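Local coordinates for Endonuclease/exonuclease/phosphatase (Beutenbergia cavernae DSM 12333, PDB 4RUW), which belongs to the endonuclease/exonuclease/phosphatase family, with a DNase I-like domain that holds a zinc ion in the model and a C-terminal immunoglobulin-like domain, at residues 349-354 with 361-366. Numbering follows the deposited sequence. Where two conformers were deposited one is given.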
loop_
_atom_site.group_PDB
_atom_site.type_symbol
_atom_site.label_atom_id
_atom_site.label_comp_id
_atom_site.label_asym_id
_atom_site.label_seq_id
_atom_site.Cartn_x
_atom_site.Cartn_y
_atom_site.Cartn_z
ATOM N N GLY A 349 -16.239 2.145 4.674
ATOM C CA GLY A 349 -15.167 2.991 5.150
ATOM C C GLY A 349 -14.807 2.662 6.580
ATOM O O GLY A 349 -15.100 1.568 7.070
ATOM N N TRP A 350 -14.184 3.609 7.266
ATOM C CA TRP A 350 -13.680 3.338 8.601
ATOM C C TRP A 350 -13.223 4.610 9.291
ATOM O O TRP A 350 -13.058 5.669 8.663
ATOM C CB TRP A 350 -12.486 2.372 8.541
ATOM C CG TRP A 350 -11.397 2.827 7.607
ATOM C CD1 TRP A 350 -10.445 3.773 7.849
ATOM C CD2 TRP A 350 -11.177 2.372 6.265
ATOM N NE1 TRP A 350 -9.637 3.928 6.746
ATOM C CE2 TRP A 350 -10.066 3.082 5.757
ATOM C CE3 TRP A 350 -11.804 1.422 5.452
ATOM C CZ2 TRP A 350 -9.568 2.870 4.472
ATOM C CZ3 TRP A 350 -11.317 1.221 4.168
ATOM C CH2 TRP A 350 -10.210 1.946 3.691
ATOM N N ALA A 351 -13.008 4.471 10.595
ATOM C CA ALA A 351 -12.347 5.471 11.408
ATOM C C ALA A 351 -11.193 4.795 12.132
ATOM O O ALA A 351 -11.369 3.725 12.716
ATOM C CB ALA A 351 -13.317 6.060 12.407
ATOM N N GLN A 352 -10.017 5.409 12.076
ATOM C CA GLN A 352 -8.848 4.921 12.798
ATOM C C GLN A 352 -8.413 5.969 13.810
ATOM O O GLN A 352 -8.115 7.110 13.444
ATOM C CB GLN A 352 -7.692 4.624 11.840
ATOM C CG GLN A 352 -7.951 3.469 10.886
ATOM C CD GLN A 352 -6.776 3.217 9.955
ATOM O OE1 GLN A 352 -6.120 4.157 9.502
ATOM N NE2 GLN A 352 -6.513 1.951 9.654
ATOM N N LEU A 353 -8.396 5.576 15.080
ATOM C CA LEU A 353 -7.989 6.454 16.166
ATOM C C LEU A 353 -6.611 6.023 16.647
ATOM O O LEU A 353 -6.363 4.833 16.854
ATOM C CB LEU A 353 -8.999 6.354 17.312
ATOM C CG LEU A 353 -8.670 7.131 18.586
ATOM C CD1 LEU A 353 -8.789 8.626 18.352
ATOM C CD2 LEU A 353 -9.579 6.677 19.724
ATOM N N THR A 354 -5.710 6.985 16.814
ATOM C CA THR A 354 -4.402 6.710 17.393
ATOM C C THR A 354 -4.149 7.676 18.535
ATOM O O THR A 354 -4.355 8.880 18.395
ATOM C CB THR A 354 -3.273 6.862 16.349
ATOM O OG1 THR A 354 -3.580 6.094 15.179
ATOM C CG2 THR A 354 -1.940 6.397 16.918
ATOM N N LEU A 361 -3.856 12.957 20.043
ATOM C CA LEU A 361 -4.877 12.101 19.467
ATOM C C LEU A 361 -4.965 12.383 17.975
ATOM O O LEU A 361 -4.828 13.531 17.539
ATOM C CB LEU A 361 -6.232 12.366 20.122
ATOM C CG LEU A 361 -6.326 11.982 21.598
ATOM C CD1 LEU A 361 -7.610 12.516 22.226
ATOM C CD2 LEU A 361 -6.234 10.478 21.753
ATOM N N ARG A 362 -5.182 11.330 17.193
ATOM C CA ARG A 362 -5.371 11.451 15.756
ATOM C C ARG A 362 -6.556 10.601 15.338
ATOM O O ARG A 362 -6.667 9.443 15.742
ATOM C CB ARG A 362 -4.121 11.001 14.988
ATOM C CG ARG A 362 -4.279 11.075 13.461
ATOM C CD ARG A 362 -3.053 10.539 12.742
ATOM N NE ARG A 362 -2.851 9.122 13.034
ATOM C CZ ARG A 362 -1.713 8.466 12.828
ATOM N NH1 ARG A 362 -0.667 9.097 12.322
ATOM N NH2 ARG A 362 -1.616 7.180 13.138
ATOM N N LEU A 363 -7.436 11.179 14.525
ATOM C CA LEU A 363 -8.564 10.456 13.965
ATOM C C LEU A 363 -8.509 10.582 12.449
ATOM O O LEU A 363 -8.534 11.697 11.916
ATOM C CB LEU A 363 -9.863 11.053 14.503
ATOM C CG LEU A 363 -11.193 10.316 14.435
ATOM C CD1 LEU A 363 -11.018 8.860 14.800
ATOM C CD2 LEU A 363 -12.191 10.974 15.380
ATOM N N SER A 364 -8.391 9.443 11.769
ATOM C CA SER A 364 -8.423 9.387 10.315
ATOM C C SER A 364 -9.731 8.725 9.890
ATOM O O SER A 364 -10.011 7.587 10.280
ATOM C CB SER A 364 -7.233 8.584 9.785
ATOM O OG SER A 364 -7.343 8.376 8.382
ATOM N N VAL A 365 -10.537 9.442 9.114
ATOM C CA VAL A 365 -11.871 8.991 8.767
ATOM C C VAL A 365 -11.969 8.907 7.259
ATOM O O VAL A 365 -11.646 9.862 6.539
ATOM C CB VAL A 365 -12.948 9.931 9.326
ATOM C CG1 VAL A 365 -14.337 9.409 8.997
ATOM C CG2 VAL A 365 -12.781 10.067 10.813
ATOM N N CYS A 366 -12.452 7.768 6.787
ATOM C CA CYS A 366 -12.460 7.498 5.368
ATOM C C CYS A 366 -13.800 6.967 4.891
ATOM O O CYS A 366 -14.285 5.951 5.392
ATOM C CB CYS A 366 -11.370 6.484 5.047
ATOM S SG CYS A 366 -11.490 5.829 3.400
HETATM O O HOH W 1 -7.314 5.659 7.512
HETATM O O HOH W 2 -5.216 7.414 13.384
#
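Trp-350 and Cys-366 pair near one end of an antiparallel beta hairpin in the immunoglobulin-like domain. Three hydrogen-bonded pairs join its strands: Trp-350 with Cys-366, Gln-352 with Ser-364, and Thr-354 with Arg-362. Their side chains share one face, which turns to the DNase I-like domain. Trp-350 CG sits between the backbone N and the carbonyl carbon (chi1 53°), and the indole lies over Cys-366. In the conformer given, Cys-366 CB makes a CH-pi contact, 3.8 Å from the centroid of the Trp-350 five-membered ring. Cys-366 SG, of the disulfide to Cys-404, lies in that conformer over the Trp-350 six-membered ring, 4.1 Å from its centroid. At the ring edge, Trp-350 NE1 donates to a water, which in turn donates to Gln-352 OE1 and Ser-364 OG. Gln-352 NE2 bonds to the carbonyls of Ala-259 and Leu-263, and Ser-364 OG to Gln-269, so these polar ends join the two domains. Arg-362 does likewise through the carbonyls of Pro-302 and Phe-304. On the other face, Leu-353 CB meets Leu-363 CD1 at 4.1 Å, and Ala-351, Leu-363 and Val-365 pack on strand 378-384 of the second sheet. Beside Thr-354, the Arg-362 chain bends at chi3 (63°), and NH2 donates to Thr-354 OG1 at 3.0 Å, with OG1 tilted 20° out of the guanidinium plane. A second water accepts from Arg-362 NE at 2.9 Å, donates to Gln-352 O and also bonds Thr-354 OG1.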